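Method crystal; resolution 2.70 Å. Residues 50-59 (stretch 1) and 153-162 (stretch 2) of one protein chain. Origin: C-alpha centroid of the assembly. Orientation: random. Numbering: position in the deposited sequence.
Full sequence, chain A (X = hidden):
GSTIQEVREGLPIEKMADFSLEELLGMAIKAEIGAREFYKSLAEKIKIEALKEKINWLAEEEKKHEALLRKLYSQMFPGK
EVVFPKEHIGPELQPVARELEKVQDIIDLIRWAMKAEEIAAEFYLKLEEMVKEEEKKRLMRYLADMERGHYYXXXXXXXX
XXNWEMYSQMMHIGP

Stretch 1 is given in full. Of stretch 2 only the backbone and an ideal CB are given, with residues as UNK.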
# COMPACT_ATOMS: atom_id res chain seq x y z
N ALA A 50 0.77 0.89 -17.06
CA ALA A 50 0.92 1.65 -15.82
C ALA A 50 0.11 0.97 -14.73
O ALA A 50 0.63 0.62 -13.67
CB ALA A 50 0.45 3.08 -16.01
N LEU A 51 -1.17 0.79 -15.02
CA LEU A 51 -2.07 0.16 -14.09
C LEU A 51 -1.80 -1.34 -14.08
O LEU A 51 -1.82 -1.97 -13.03
CB LEU A 51 -3.49 0.47 -14.50
CG LEU A 51 -4.58 -0.02 -13.55
CD1 LEU A 51 -4.38 0.54 -12.14
CD2 LEU A 51 -5.90 0.44 -14.14
N LYS A 52 -1.55 -1.89 -15.27
CA LYS A 52 -1.24 -3.31 -15.42
C LYS A 52 0.01 -3.58 -14.61
O LYS A 52 0.21 -4.70 -14.12
CB LYS A 52 -0.96 -3.65 -16.90
CG LYS A 52 -0.54 -5.11 -17.16
CD LYS A 52 -0.02 -5.34 -18.58
CE LYS A 52 -1.12 -5.21 -19.64
NZ LYS A 52 -1.64 -6.53 -20.12
N GLU A 53 0.84 -2.55 -14.48
CA GLU A 53 2.09 -2.61 -13.72
C GLU A 53 1.72 -2.73 -12.24
O GLU A 53 2.17 -3.66 -11.56
CB GLU A 53 2.91 -1.33 -13.94
CG GLU A 53 4.31 -1.51 -14.59
CD GLU A 53 5.34 -2.23 -13.70
OE1 GLU A 53 6.52 -2.35 -14.14
OE2 GLU A 53 5.00 -2.67 -12.58
N LYS A 54 0.92 -1.78 -11.75
CA LYS A 54 0.47 -1.78 -10.36
C LYS A 54 -0.27 -3.08 -10.11
O LYS A 54 0.02 -3.79 -9.15
CB LYS A 54 -0.47 -0.60 -10.08
CG LYS A 54 0.21 0.73 -9.68
CD LYS A 54 1.37 1.08 -10.63
CE LYS A 54 2.07 2.41 -10.31
NZ LYS A 54 1.25 3.64 -10.59
N ILE A 55 -1.22 -3.43 -10.97
CA ILE A 55 -1.95 -4.66 -10.72
C ILE A 55 -1.07 -5.90 -10.74
O ILE A 55 -1.41 -6.89 -10.11
CB ILE A 55 -3.10 -4.83 -11.70
CG1 ILE A 55 -4.09 -3.69 -11.50
CG2 ILE A 55 -3.79 -6.16 -11.45
CD1 ILE A 55 -4.67 -3.63 -10.11
N ASN A 56 0.04 -5.84 -11.46
CA ASN A 56 0.96 -6.97 -11.53
C ASN A 56 1.83 -7.10 -10.28
O ASN A 56 2.07 -8.20 -9.78
CB ASN A 56 1.83 -6.87 -12.79
CG ASN A 56 1.25 -7.65 -13.97
OD1 ASN A 56 0.83 -8.80 -13.82
ND2 ASN A 56 1.25 -7.03 -15.15
N TRP A 57 2.32 -5.97 -9.76
CA TRP A 57 3.15 -6.00 -8.56
C TRP A 57 2.31 -6.46 -7.39
O TRP A 57 2.78 -7.17 -6.49
CB TRP A 57 3.71 -4.61 -8.25
CG TRP A 57 4.49 -4.57 -6.97
CD1 TRP A 57 5.78 -5.01 -6.77
CD2 TRP A 57 4.03 -4.14 -5.69
NE1 TRP A 57 6.13 -4.87 -5.45
CE2 TRP A 57 5.08 -4.34 -4.76
CE3 TRP A 57 2.82 -3.59 -5.23
CZ2 TRP A 57 4.96 -4.01 -3.40
CZ3 TRP A 57 2.69 -3.27 -3.87
CH2 TRP A 57 3.76 -3.48 -2.98
N LEU A 58 1.06 -6.05 -7.40
CA LEU A 58 0.12 -6.39 -6.36
C LEU A 58 -0.19 -7.89 -6.40
O LEU A 58 -0.34 -8.53 -5.36
CB LEU A 58 -1.15 -5.56 -6.56
CG LEU A 58 -2.09 -5.29 -5.40
CD1 LEU A 58 -3.08 -4.23 -5.85
CD2 LEU A 58 -2.80 -6.56 -4.99
N ALA A 59 -0.26 -8.45 -7.60
CA ALA A 59 -0.54 -9.88 -7.75
C ALA A 59 0.60 -10.74 -7.20
O ALA A 59 0.37 -11.77 -6.57
CB ALA A 59 -0.77 -10.22 -9.22
N UNK A 153 -3.46 1.42 -2.04
CA UNK A 153 -2.86 1.50 -3.37
C UNK A 153 -3.99 1.41 -4.39
O UNK A 153 -4.05 2.20 -5.33
CB UNK A 153 -1.82 0.40 -3.59
N UNK A 154 -4.89 0.45 -4.20
CA UNK A 154 -6.00 0.28 -5.14
C UNK A 154 -6.94 1.49 -5.27
O UNK A 154 -7.44 1.79 -6.36
CB UNK A 154 -6.82 -0.94 -4.72
N UNK A 155 -7.18 2.17 -4.15
CA UNK A 155 -8.06 3.34 -4.13
C UNK A 155 -7.36 4.52 -4.84
O UNK A 155 -8.01 5.36 -5.45
CB UNK A 155 -8.43 3.71 -2.69
N UNK A 156 -6.03 4.58 -4.74
CA UNK A 156 -5.32 5.65 -5.40
C UNK A 156 -5.60 5.47 -6.89
O UNK A 156 -6.04 6.40 -7.58
CB UNK A 156 -3.82 5.63 -5.08
N UNK A 157 -5.38 4.26 -7.38
CA UNK A 157 -5.65 3.98 -8.77
C UNK A 157 -7.08 4.39 -9.12
O UNK A 157 -7.30 5.19 -10.03
CB UNK A 157 -5.42 2.50 -9.07
N UNK A 158 -8.03 3.85 -8.38
CA UNK A 158 -9.44 4.17 -8.57
C UNK A 158 -9.67 5.69 -8.58
O UNK A 158 -10.48 6.22 -9.35
CB UNK A 158 -10.28 3.52 -7.47
N UNK A 159 -8.95 6.37 -7.69
CA UNK A 159 -9.02 7.83 -7.54
C UNK A 159 -8.57 8.55 -8.82
O UNK A 159 -9.24 9.46 -9.29
CB UNK A 159 -8.16 8.28 -6.36
N UNK A 160 -7.44 8.12 -9.37
CA UNK A 160 -6.89 8.71 -10.59
C UNK A 160 -7.60 8.24 -11.85
O UNK A 160 -7.49 8.86 -12.90
CB UNK A 160 -5.40 8.38 -10.70
N UNK A 161 -8.34 7.14 -11.75
CA UNK A 161 -9.07 6.63 -12.90
C UNK A 161 -10.36 7.41 -13.09
O UNK A 161 -11.03 7.28 -14.11
CB UNK A 161 -9.37 5.14 -12.74
N UNK A 162 -10.71 8.22 -12.10
CA UNK A 162 -11.93 9.03 -12.15
C UNK A 162 -11.74 10.27 -13.01
O UNK A 162 -12.71 10.79 -13.59
CB UNK A 162 -12.36 9.44 -10.74

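The helix of stretch 1, from Leu 51 on, and the helix of stretch 2 run nearly antiparallel, their N-to-C directions 167° apart and their axes 11.2 Å apart at closest approach. At that spacing side chains, not backbones, must make the contact.

At position 153 the CA-to-CB bond points toward stretch 1, but the ideal CB lies 5.3 Å from Leu 58 CD1, leaving room near Lys 54 and Trp 57. Helical angles of -59/-46 exclude little; many residues would suit, and a small or medium one need not touch stretch 1. It is Thr 153, in the m rotamer. Thr 153 CG2 comes no closer than 4.9 Å to Lys 54 CG, the nearest approach of the side chain to stretch 1, and OG1 is hydrogen-bonded elsewhere in the structure.

Position 154 directs CA-to-CB sideways, with the ideal CB 5.1 Å from Leu 58 CD1. Ile 55 and Leu 58 offer only hydrocarbon here, so a flexible apolar chain, such as leucine or methionine, could turn into the gap. Leu 154 does so: its CD2 lies 3.9 Å from Ile 55 CD1, and its CG lies 3.8 Å from Leu 58 CD1.

Positions 155 and 156 have no stretch 1 atom within 5.5 Å of the ideal CB, so this contact places little demand on them. They are Arg 155, whose guanidinium is hydrogen-bonded outside the contact, and Ala 156.

Position 157 is the most constrained. CA-to-CB points toward stretch 1, and the ideal CB is already 3.8 Å from Leu 51 CD1. Leucine or methionine could extend that apolar contact, yet the ammonium of Lys 54 also lies within reach of a longer chain and favors an acid or a neutral acceptor. Glu 157 folds through m, m chi angles to form a salt bridge, Lys 54 NZ to Glu 157 OE2 at 3.5 Å, which is also a weak hydrogen bond. Its OE1 packs 3.3 Å from Leu 51 CD1, so the carboxylate meets both a charge and a methyl group.

Position 158 points away, and 159 and 160 are out of reach; many residues would serve at each. They are Tyr 158, Glu 159 and Leu 160, of which the first two touch a crystal neighbor.

One turn beyond 157, position 161 again points toward stretch 1, although its ideal CB has no neighbor there within 5.5 Å. The methyl groups of Leu 51 invite a longer apolar chain, leucine, methionine or phenylalanine. Leu 161, with chi angles m and t, brings CD1 to 3.9 Å from Leu 51 CD2.

Position 162 is out of reach and unconstrained by stretch 1; Leu 162 touches a crystal neighbor instead.

Stretch 2, residues 153-162: TLRAEYELLL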
# COMPACT_ATOMS: atom_id res chain seq x y z
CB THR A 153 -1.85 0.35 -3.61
OG1 THR A 153 -0.84 0.37 -2.60
CG2 THR A 153 -1.18 0.49 -4.97
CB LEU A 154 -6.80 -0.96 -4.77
CG LEU A 154 -6.27 -2.26 -5.37
CD1 LEU A 154 -7.04 -3.42 -4.78
CD2 LEU A 154 -6.41 -2.24 -6.89
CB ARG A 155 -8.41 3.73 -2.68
CG ARG A 155 -9.54 4.77 -2.53
CD ARG A 155 -9.36 5.62 -1.26
NE ARG A 155 -9.99 5.06 -0.08
CZ ARG A 155 -9.74 5.45 1.17
NH1 ARG A 155 -10.37 4.87 2.18
NH2 ARG A 155 -8.85 6.40 1.42
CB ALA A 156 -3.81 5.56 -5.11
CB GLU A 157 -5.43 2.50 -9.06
CG GLU A 157 -3.97 2.13 -9.09
CD GLU A 157 -3.15 3.11 -9.91
OE1 GLU A 157 -3.61 3.51 -11.00
OE2 GLU A 157 -2.05 3.47 -9.45
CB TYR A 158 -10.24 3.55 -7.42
CG TYR A 158 -11.70 3.85 -7.47
CD1 TYR A 158 -12.50 3.34 -8.49
CD2 TYR A 158 -12.30 4.62 -6.48
CE1 TYR A 158 -13.85 3.59 -8.52
CE2 TYR A 158 -13.65 4.88 -6.50
CZ TYR A 158 -14.42 4.35 -7.52
OH TYR A 158 -15.77 4.54 -7.51
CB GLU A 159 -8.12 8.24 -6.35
CG GLU A 159 -8.51 9.52 -5.62
CD GLU A 159 -9.88 9.45 -4.96
OE1 GLU A 159 -10.89 9.57 -5.68
OE2 GLU A 159 -9.93 9.27 -3.72
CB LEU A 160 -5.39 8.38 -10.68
CG LEU A 160 -4.44 9.58 -10.75
CD1 LEU A 160 -4.89 10.69 -9.80
CD2 LEU A 160 -3.03 9.12 -10.40
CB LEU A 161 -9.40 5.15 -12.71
CG LEU A 161 -8.31 4.18 -13.11
CD1 LEU A 161 -8.74 2.77 -12.79
CD2 LEU A 161 -8.02 4.34 -14.62
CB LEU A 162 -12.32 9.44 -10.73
CG LEU A 162 -12.80 8.30 -9.83
CD1 LEU A 162 -12.69 8.75 -8.39
CD2 LEU A 162 -14.22 7.88 -10.19
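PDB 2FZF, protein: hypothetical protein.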